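Local coordinates for sensor protein kinase WalK (Staphylococcus aureus, PDB 4YWZ) that acts as the membrane-bound histidine kinase of the essential WalKR two-component system, with an extracellular Cache-type domain that probably senses signals outside the cell, at residues Q25-I30 and L49-Y53; I59-R63 and T74-N79; K114-W118 and I140-Y144. The protein carries 1 engineered substitution. All coordinates share one frame. Residue numbers count along the deposited sequence, not the author numbering.

Interaction 1 of 3, residues Q25-I30 and L49-Y53; sequences QLEISI and LLSEY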
loop_
_atom_site.group_PDB
_atom_site.type_symbol
_atom_site.label_atom_id
_atom_site.label_comp_id
_atom_site.label_asym_id
_atom_site.label_seq_id
_atom_site.Cartn_x
_atom_site.Cartn_y
_atom_site.Cartn_z
ATOM N N GLN A 25 9.670 1.618 12.939
ATOM C CA GLN A 25 9.315 2.729 13.749
ATOM C C GLN A 25 8.528 2.333 14.985
ATOM O O GLN A 25 8.700 2.922 16.048
ATOM C CB GLN A 25 8.561 3.802 12.838
ATOM C CG GLN A 25 8.516 5.134 13.543
ATOM C CD GLN A 25 9.852 5.776 13.616
ATOM O OE1 GLN A 25 10.614 5.727 12.653
ATOM N NE2 GLN A 25 10.224 6.188 14.806
ATOM N N LEU A 26 7.660 1.307 14.926
ATOM C CA LEU A 26 7.039 0.801 16.100
ATOM C C LEU A 26 8.097 0.272 17.109
ATOM O O LEU A 26 7.966 0.501 18.322
ATOM C CB LEU A 26 6.073 -0.325 15.735
ATOM C CG LEU A 26 5.342 -1.092 16.830
ATOM C CD1 LEU A 26 4.660 -0.189 17.777
ATOM C CD2 LEU A 26 4.366 -2.148 16.242
ATOM N N GLU A 27 9.063 -0.436 16.561
ATOM C CA GLU A 27 10.114 -1.041 17.432
ATOM C C GLU A 27 10.875 0.073 18.170
ATOM O O GLU A 27 11.081 0.011 19.418
ATOM C CB GLU A 27 11.053 -1.871 16.615
ATOM C CG GLU A 27 12.167 -2.567 17.423
ATOM C CD GLU A 27 13.472 -1.856 17.613
ATOM O OE1 GLU A 27 13.773 -0.946 16.799
ATOM O OE2 GLU A 27 14.202 -2.197 18.679
ATOM N N ILE A 28 11.208 1.120 17.421
ATOM C CA ILE A 28 11.925 2.298 17.997
ATOM C C ILE A 28 11.070 2.980 19.032
ATOM O O ILE A 28 11.512 3.375 20.153
ATOM C CB ILE A 28 12.352 3.298 16.882
ATOM C CG1 ILE A 28 13.458 2.716 16.013
ATOM C CG2 ILE A 28 12.704 4.665 17.530
ATOM C CD1 ILE A 28 13.701 3.498 14.731
ATOM N N SER A 29 9.771 3.116 18.766
ATOM C CA SER A 29 8.853 3.668 19.720
ATOM C C SER A 29 8.755 2.923 21.046
ATOM O O SER A 29 8.722 3.552 22.100
ATOM C CB SER A 29 7.378 3.868 19.119
ATOM O OG SER A 29 7.508 4.627 17.880
ATOM N N ILE A 30 8.670 1.588 21.003
ATOM C CA ILE A 30 8.595 0.779 22.129
ATOM C C ILE A 30 9.934 0.886 22.914
ATOM O O ILE A 30 9.912 1.037 24.163
ATOM C CB ILE A 30 8.259 -0.720 21.752
ATOM C CG1 ILE A 30 6.816 -0.801 21.255
ATOM C CG2 ILE A 30 8.446 -1.602 22.973
ATOM C CD1 ILE A 30 6.497 -2.208 20.732
ATOM N N LEU A 49 0.507 1.621 21.293
ATOM C CA LEU A 49 1.329 1.736 20.127
ATOM C C LEU A 49 0.900 0.644 19.126
ATOM O O LEU A 49 0.888 0.883 17.912
ATOM C CB LEU A 49 2.812 1.599 20.521
ATOM C CG LEU A 49 3.389 2.921 21.101
ATOM C CD1 LEU A 49 4.696 2.465 21.806
ATOM C CD2 LEU A 49 3.627 3.932 20.073
ATOM N N LEU A 50 0.725 -0.569 19.634
ATOM C CA LEU A 50 0.396 -1.659 18.780
ATOM C C LEU A 50 -0.854 -1.340 18.005
ATOM O O LEU A 50 -0.912 -1.484 16.783
ATOM C CB LEU A 50 0.126 -2.927 19.536
ATOM C CG LEU A 50 1.226 -3.936 19.741
ATOM C CD1 LEU A 50 2.707 -3.570 19.677
ATOM C CD2 LEU A 50 0.861 -5.021 20.756
ATOM N N SER A 51 -1.815 -0.886 18.730
ATOM C CA SER A 51 -3.132 -0.543 18.092
ATOM C C SER A 51 -3.105 0.566 17.061
ATOM O O SER A 51 -3.811 0.429 16.012
ATOM C CB SER A 51 -4.119 -0.213 19.211
ATOM O OG SER A 51 -4.474 -1.449 19.828
ATOM N N GLU A 52 -2.310 1.624 17.281
ATOM C CA GLU A 52 -2.142 2.702 16.302
ATOM C C GLU A 52 -1.595 2.167 15.028
ATOM O O GLU A 52 -2.036 2.491 13.932
ATOM C CB GLU A 52 -1.182 3.741 16.807
ATOM C CG GLU A 52 -1.746 4.619 17.904
ATOM C CD GLU A 52 -0.708 5.546 18.532
ATOM O OE1 GLU A 52 0.491 5.505 18.177
ATOM O OE2 GLU A 52 -1.132 6.382 19.356
ATOM N N TYR A 53 -0.535 1.352 15.124
ATOM C CA TYR A 53 0.062 0.789 13.979
ATOM C C TYR A 53 -0.831 -0.193 13.160
ATOM O O TYR A 53 -0.687 -0.251 11.884
ATOM C CB TYR A 53 1.466 0.176 14.334
ATOM C CG TYR A 53 2.543 1.235 14.482
ATOM C CD1 TYR A 53 3.474 1.418 13.508
ATOM C CD2 TYR A 53 2.625 2.011 15.590
ATOM C CE1 TYR A 53 4.449 2.421 13.592
ATOM C CE2 TYR A 53 3.575 3.012 15.673
ATOM C CZ TYR A 53 4.495 3.149 14.701
ATOM O OH TYR A 53 5.469 4.115 14.832
HETATM O O HOH W 1 5.107 6.096 16.434
#
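In a Cache-type sensor domain, a long N-terminal helix lies over a central antiparallel sheet, and here the shorter helix 46-54 packs beside it. The two segments run nearly antiparallel, at 161°, with their axes 10.6 Å apart at closest approach. That spacing leaves room for leucine, isoleucine and tyrosine side chains between the backbones.

Along the long helix, Q25 comes first. The aliphatic part of its side chain rests near the tyrosine, with CG 3.5 Å from Y53 OH, while the amide end leads away; L7 of the second subunit packs on this same residue. L26 is the hydrophobic centre. Its CB sits over the face of the Y53 ring, 3.8 Å from the centroid and only 9° off the ring normal, a CH-pi contact. Its CD1 reaches L49 CB at 3.8 Å and its CD2 reaches L50 CD1 at 4.1 Å. Branched and flexible, leucine can meet three partners at once, and it also touches I62 and I134 of the sheet below.

E27 points away from helix 46-54 and bonds instead to K24 and to the backbone of K125. One turn after Q25, S29 faces its neighbour helix; being small, it lets L49 CD2 come within 3.9 Å of S29 CB. I30 closes the row, with CG1 3.9 Å from L49 CD1 and CD1 4.2 Å from L50 CD1.

Tyrosine suits position 53 because its ring is apolar yet its tip is polar: Y53 OH donates to a water at 2.6 Å, and that water donates to S29 OG at 3.2 Å.

Interaction 2 of 3, residues I59-R63 and T74-N79; sequences IGEIR and TTKQSN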
loop_
_atom_site.group_PDB
_atom_site.type_symbol
_atom_site.label_atom_id
_atom_site.label_comp_id
_atom_site.label_asym_id
_atom_site.label_seq_id
_atom_site.Cartn_x
_atom_site.Cartn_y
_atom_site.Cartn_z
ATOM N N ILE A 59 -2.153 -4.234 7.619
ATOM C CA ILE A 59 -1.818 -5.080 8.782
ATOM C C ILE A 59 -3.062 -5.768 9.310
ATOM O O ILE A 59 -4.122 -5.118 9.600
ATOM C CB ILE A 59 -1.126 -4.238 9.834
ATOM C CG1 ILE A 59 0.287 -3.933 9.304
ATOM C CG2 ILE A 59 -1.060 -5.046 11.171
ATOM C CD1 ILE A 59 1.194 -3.213 10.226
ATOM N N GLY A 60 -2.995 -7.099 9.427
ATOM C CA GLY A 60 -4.030 -7.935 10.022
ATOM C C GLY A 60 -4.037 -7.904 11.542
ATOM O O GLY A 60 -5.025 -7.584 12.182
ATOM N N GLU A 61 -2.884 -8.213 12.127
ATOM C CA GLU A 61 -2.715 -8.273 13.579
ATOM C C GLU A 61 -1.257 -8.019 13.940
ATOM O O GLU A 61 -0.395 -8.339 13.151
ATOM C CB GLU A 61 -3.020 -9.648 14.037
ATOM C CG GLU A 61 -3.101 -9.802 15.576
ATOM C CD GLU A 61 -3.434 -11.234 16.049
ATOM O OE1 GLU A 61 -3.596 -12.172 15.247
ATOM O OE2 GLU A 61 -3.426 -11.443 17.269
ATOM N N ILE A 62 -1.038 -7.346 15.066
ATOM C CA ILE A 62 0.293 -7.218 15.634
ATOM C C ILE A 62 0.187 -7.853 17.006
ATOM O O ILE A 62 -0.767 -7.577 17.785
ATOM C CB ILE A 62 0.776 -5.777 15.735
ATOM C CG1 ILE A 62 0.648 -5.042 14.393
ATOM C CG2 ILE A 62 2.207 -5.791 16.296
ATOM C CD1 ILE A 62 1.061 -3.563 14.440
ATOM N N ARG A 63 1.229 -8.656 17.421
ATOM C CA ARG A 63 1.361 -9.140 18.801
ATOM C C ARG A 63 2.735 -8.676 19.318
ATOM O O ARG A 63 3.693 -8.559 18.568
ATOM C CB ARG A 63 1.311 -10.614 18.902
ATOM C CG ARG A 63 0.046 -11.239 18.249
ATOM C CD ARG A 63 0.005 -12.743 18.219
ATOM N NE ARG A 63 -1.179 -13.202 17.492
ATOM C CZ ARG A 63 -1.297 -14.403 16.933
ATOM N NH1 ARG A 63 -0.349 -15.362 17.133
ATOM N NH2 ARG A 63 -2.390 -14.670 16.211
ATOM N N THR A 74 -2.077 -8.071 22.007
ATOM C CA THR A 74 -2.523 -8.209 20.640
ATOM C C THR A 74 -3.428 -7.046 20.269
ATOM O O THR A 74 -4.121 -6.458 21.120
ATOM C CB THR A 74 -3.302 -9.531 20.375
ATOM O OG1 THR A 74 -3.767 -9.547 19.013
ATOM C CG2 THR A 74 -4.505 -9.754 21.302
ATOM N N THR A 75 -3.451 -6.741 18.976
ATOM C CA THR A 75 -4.369 -5.749 18.407
ATOM C C THR A 75 -5.729 -6.319 17.983
ATOM O O THR A 75 -6.652 -5.510 17.696
ATOM C CB THR A 75 -3.783 -5.109 17.212
ATOM O OG1 THR A 75 -3.552 -6.081 16.168
ATOM C CG2 THR A 75 -2.480 -4.457 17.577
ATOM N N LYS A 76 -5.882 -7.625 18.041
ATOM C CA LYS A 76 -7.096 -8.324 17.616
ATOM C C LYS A 76 -7.913 -8.797 18.808
ATOM O O LYS A 76 -7.546 -9.731 19.563
ATOM C CB LYS A 76 -6.753 -9.434 16.602
ATOM C CG LYS A 76 -7.957 -10.174 16.077
ATOM C CD LYS A 76 -7.697 -11.051 14.833
ATOM C CE LYS A 76 -7.031 -10.412 13.640
ATOM N NZ LYS A 76 -7.766 -9.388 12.808
ATOM N N GLN A 77 -9.016 -8.076 19.030
ATOM C CA GLN A 77 -9.895 -8.337 20.203
ATOM C C GLN A 77 -10.368 -9.802 20.270
ATOM O O GLN A 77 -10.412 -10.418 21.335
ATOM C CB GLN A 77 -11.054 -7.312 20.166
ATOM C CG GLN A 77 -12.102 -7.451 21.254
ATOM C CD GLN A 77 -13.515 -7.476 20.667
ATOM O OE1 GLN A 77 -14.015 -8.529 20.235
ATOM N NE2 GLN A 77 -14.161 -6.310 20.632
ATOM N N SER A 78 -10.641 -10.426 19.122
ATOM C CA SER A 78 -11.060 -11.823 19.056
ATOM C C SER A 78 -9.975 -12.812 19.460
ATOM O O SER A 78 -10.279 -13.953 19.661
ATOM C CB SER A 78 -11.585 -12.161 17.631
ATOM O OG SER A 78 -10.566 -12.051 16.601
ATOM N N ASN A 79 -8.714 -12.350 19.628
ATOM C CA ASN A 79 -7.609 -13.157 20.078
ATOM C C ASN A 79 -7.150 -12.800 21.473
ATOM O O ASN A 79 -6.064 -13.231 21.917
ATOM C CB ASN A 79 -6.422 -12.918 19.145
ATOM C CG ASN A 79 -6.482 -13.777 17.922
ATOM O OD1 ASN A 79 -7.269 -14.732 17.840
ATOM N ND2 ASN A 79 -5.691 -13.412 16.931
HETATM O O HOH W 2 -5.566 -6.472 14.663
HETATM O O HOH W 3 -7.776 -7.100 11.139
#
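T74 ends the sheet pairing. It sits opposite R63 as an antiparallel non-hydrogen-bonded pair, CA to CA 4.4 Å, and T74 CA makes a CA-H...O contact of 3.4 Å with I62 O. Its hydroxyl has two tasks: T74 OG1 donates to E61 OE2 at 2.6 Å and accepts from K76 N at 3.0 Å. The second bond makes an ST turn, which helps to bend the chain away from strand 59-66.

T75 begins that departure. T75 N still donates to I62 O at 3.1 Å, but the returning bond, I62 N to T75 OG1 at 3.0 Å, ends on a side-chain oxygen, so threonine stands in for a backbone carbonyl. Its methyl T75 CG2 lies 4.0 Å from I62 CB, on the side where helix 46-54 covers both residues.

Strands 59-66 and 71-74 form a beta hairpin at one edge of the five-stranded antiparallel sheet, and this is its open end. On the other side of strand 59-66, G60 and E61 both face E137 in a classic beta bulge.

K76 lies along the bulge: K76 CB is 3.8 Å from E61 CG, and the long chain brings K76 NZ to G60 O in a weak hydrogen bond of 3.3 Å. A water joins G60 O to T75 OG1, at 2.8 and 2.5 Å.

After a short 3-10 turn, N79 N bonds K76 O at 2.9 Å, and N79 ND2 donates to E61 OE2 at 3.0 Å. That buried carboxylate oxygen also takes R63 NE at 2.9 Å, in a salt bridge along the strand.

Interaction 3 of 3, residues K114-W118 and I140-Y144; sequences KDRVW and INDVY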
loop_
_atom_site.group_PDB
_atom_site.type_symbol
_atom_site.label_atom_id
_atom_site.label_comp_id
_atom_site.label_asym_id
_atom_site.label_seq_id
_atom_site.Cartn_x
_atom_site.Cartn_y
_atom_site.Cartn_z
ATOM N N LYS A 114 -8.581 -20.373 3.310
ATOM C CA LYS A 114 -7.139 -20.085 3.421
ATOM C C LYS A 114 -6.669 -18.916 2.458
ATOM O O LYS A 114 -6.867 -18.849 1.229
ATOM C CB LYS A 114 -6.357 -21.377 3.134
ATOM C CG LYS A 114 -6.462 -22.397 4.220
ATOM C CD LYS A 114 -5.606 -23.610 3.794
ATOM C CE LYS A 114 -5.642 -24.702 4.860
ATOM N NZ LYS A 114 -5.600 -24.019 6.196
ATOM N N ASP A 115 -6.056 -17.884 3.078
ATOM C CA ASP A 115 -5.524 -16.760 2.417
ATOM C C ASP A 115 -3.958 -16.762 2.637
ATOM O O ASP A 115 -3.531 -17.100 3.729
ATOM C CB ASP A 115 -5.980 -15.449 3.142
ATOM C CG ASP A 115 -7.476 -15.127 2.972
ATOM O OD1 ASP A 115 -7.983 -15.590 1.906
ATOM O OD2 ASP A 115 -8.075 -14.569 3.990
ATOM N N ARG A 116 -3.225 -16.375 1.635
ATOM C CA ARG A 116 -1.752 -16.048 1.794
ATOM C C ARG A 116 -1.520 -14.841 2.689
ATOM O O ARG A 116 -2.094 -13.799 2.500
ATOM C CB ARG A 116 -1.062 -15.801 0.495
ATOM C CG ARG A 116 -0.521 -17.109 -0.061
ATOM C CD ARG A 116 0.180 -16.961 -1.386
ATOM N NE ARG A 116 -0.841 -16.699 -2.338
ATOM C CZ ARG A 116 -0.754 -16.910 -3.639
ATOM N NH1 ARG A 116 0.345 -17.409 -4.178
ATOM N NH2 ARG A 116 -1.800 -16.552 -4.388
ATOM N N VAL A 117 -0.668 -15.007 3.733
ATOM C CA VAL A 117 -0.396 -13.976 4.723
ATOM C C VAL A 117 1.106 -13.890 4.943
ATOM O O VAL A 117 1.774 -14.880 4.942
ATOM C CB VAL A 117 -1.071 -14.320 6.059
ATOM C CG1 VAL A 117 -0.598 -13.382 7.168
ATOM C CG2 VAL A 117 -2.600 -14.176 5.892
ATOM N N TRP A 118 1.647 -12.716 5.045
ATOM C CA TRP A 118 3.052 -12.548 5.203
ATOM C C TRP A 118 3.276 -12.267 6.669
ATOM O O TRP A 118 2.769 -11.289 7.254
ATOM C CB TRP A 118 3.615 -11.399 4.348
ATOM C CG TRP A 118 5.087 -11.298 4.319
ATOM C CD1 TRP A 118 5.940 -12.268 3.959
ATOM C CD2 TRP A 118 5.911 -10.155 4.669
ATOM N NE1 TRP A 118 7.277 -11.820 4.049
ATOM C CE2 TRP A 118 7.275 -10.543 4.499
ATOM C CE3 TRP A 118 5.639 -8.888 5.159
ATOM C CZ2 TRP A 118 8.336 -9.664 4.733
ATOM C CZ3 TRP A 118 6.702 -8.036 5.450
ATOM C CH2 TRP A 118 8.024 -8.448 5.245
ATOM N N ILE A 140 -0.799 -9.554 2.568
ATOM C CA ILE A 140 -0.134 -9.613 1.277
ATOM C C ILE A 140 -1.052 -10.177 0.136
ATOM O O ILE A 140 -0.727 -9.948 -1.039
ATOM C CB ILE A 140 1.193 -10.381 1.343
ATOM C CG1 ILE A 140 2.143 -9.951 0.265
ATOM C CG2 ILE A 140 0.986 -11.884 1.396
ATOM C CD1 ILE A 140 3.563 -10.302 0.548
ATOM N N ASN A 141 -2.126 -10.874 0.539
ATOM C CA ASN A 141 -3.041 -11.443 -0.462
ATOM C C ASN A 141 -3.698 -10.331 -1.196
ATOM O O ASN A 141 -4.103 -10.551 -2.361
ATOM C CB ASN A 141 -4.096 -12.351 0.101
ATOM C CG ASN A 141 -4.439 -13.421 -0.882
ATOM O OD1 ASN A 141 -3.577 -13.852 -1.613
ATOM N ND2 ASN A 141 -5.720 -13.675 -1.023
ATOM N N ASP A 142 -3.732 -9.100 -0.660
ATOM C CA ASP A 142 -4.269 -8.025 -1.443
ATOM C C ASP A 142 -3.444 -7.751 -2.702
ATOM O O ASP A 142 -4.051 -7.352 -3.722
ATOM C CB ASP A 142 -4.427 -6.747 -0.590
ATOM C CG ASP A 142 -5.609 -6.777 0.483
ATOM O OD1 ASP A 142 -6.635 -7.517 0.343
ATOM O OD2 ASP A 142 -5.497 -5.870 1.362
ATOM N N VAL A 143 -2.090 -7.942 -2.691
ATOM C CA VAL A 143 -1.195 -7.841 -3.839
ATOM C C VAL A 143 -1.531 -8.947 -4.861
ATOM O O VAL A 143 -1.790 -8.684 -6.017
ATOM C CB VAL A 143 0.289 -7.873 -3.465
ATOM C CG1 VAL A 143 1.058 -7.730 -4.719
ATOM C CG2 VAL A 143 0.544 -6.737 -2.400
ATOM N N TYR A 144 -1.552 -10.200 -4.392
ATOM C CA TYR A 144 -1.894 -11.314 -5.281
ATOM C C TYR A 144 -3.243 -11.181 -5.904
ATOM O O TYR A 144 -3.407 -11.437 -7.121
ATOM C CB TYR A 144 -1.716 -12.622 -4.491
ATOM C CG TYR A 144 -0.284 -12.976 -4.098
ATOM C CD1 TYR A 144 0.665 -13.434 -5.034
ATOM C CD2 TYR A 144 0.104 -12.907 -2.821
ATOM C CE1 TYR A 144 1.945 -13.787 -4.594
ATOM C CE2 TYR A 144 1.397 -13.277 -2.399
ATOM C CZ TYR A 144 2.272 -13.715 -3.278
ATOM O OH TYR A 144 3.519 -14.033 -2.823
#
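This is a strand-to-helix contact at the far end of the sheet from the domain's centre, where the C-terminal helix 141-149 starts and leans on the neighbouring strand 114-126. In the Cache-type fold of WalK, that helix follows the last strand, 129-138, and in the intact kinase it probably leads toward the membrane.

No hydrogen bond crosses between the segments, so the fit depends on shape and on one charged stack. I140, where the chain passes from strand 129-138 toward the helix, points at strand 114-126: its CG2 is 3.8 Å from both R116 O and W118 N, and its CD1 is 4.0 Å from W118 CB. A beta-branched isoleucine fills this buried corner, which F15 of the long N-terminal helix also lines. The indole of W118 leads away from the helix, and W118 NE1 donates a hydrogen bond to D103. V117 points away altogether, toward I106.

Closer to the surface, N141 lays its CB 3.4 Å from R116 O. One turn into the helix, Y144 offers a broad ring to the long arm of R116. Guanidinium and ring lie nearly parallel, at 4°, in a cation-pi stack with R116 CZ 4.0 Å from the Y144 centroid.

In the fold
Interactions 1 and 2 touch and share a hydrophobic seam: L50 and Y53 of helix 46-54 rest on I62 and T75, so the helix spans the layer between helix 7-37 and the hairpin edge. Interaction 1 is apolar inside, with one water bridge at its tyrosine tip. Interaction 2 is dominated by hydrogen bonds and a buried carboxylate, as befits the place where strand pairing gives way to a loop. Interaction 3 lies about 23 Å from interaction 1, centre to centre, across the chain's middle. It reaches the same sheet as interaction 2 through a different strand, and pairs a buried isoleucine with a more exposed arginine-tyrosine stack.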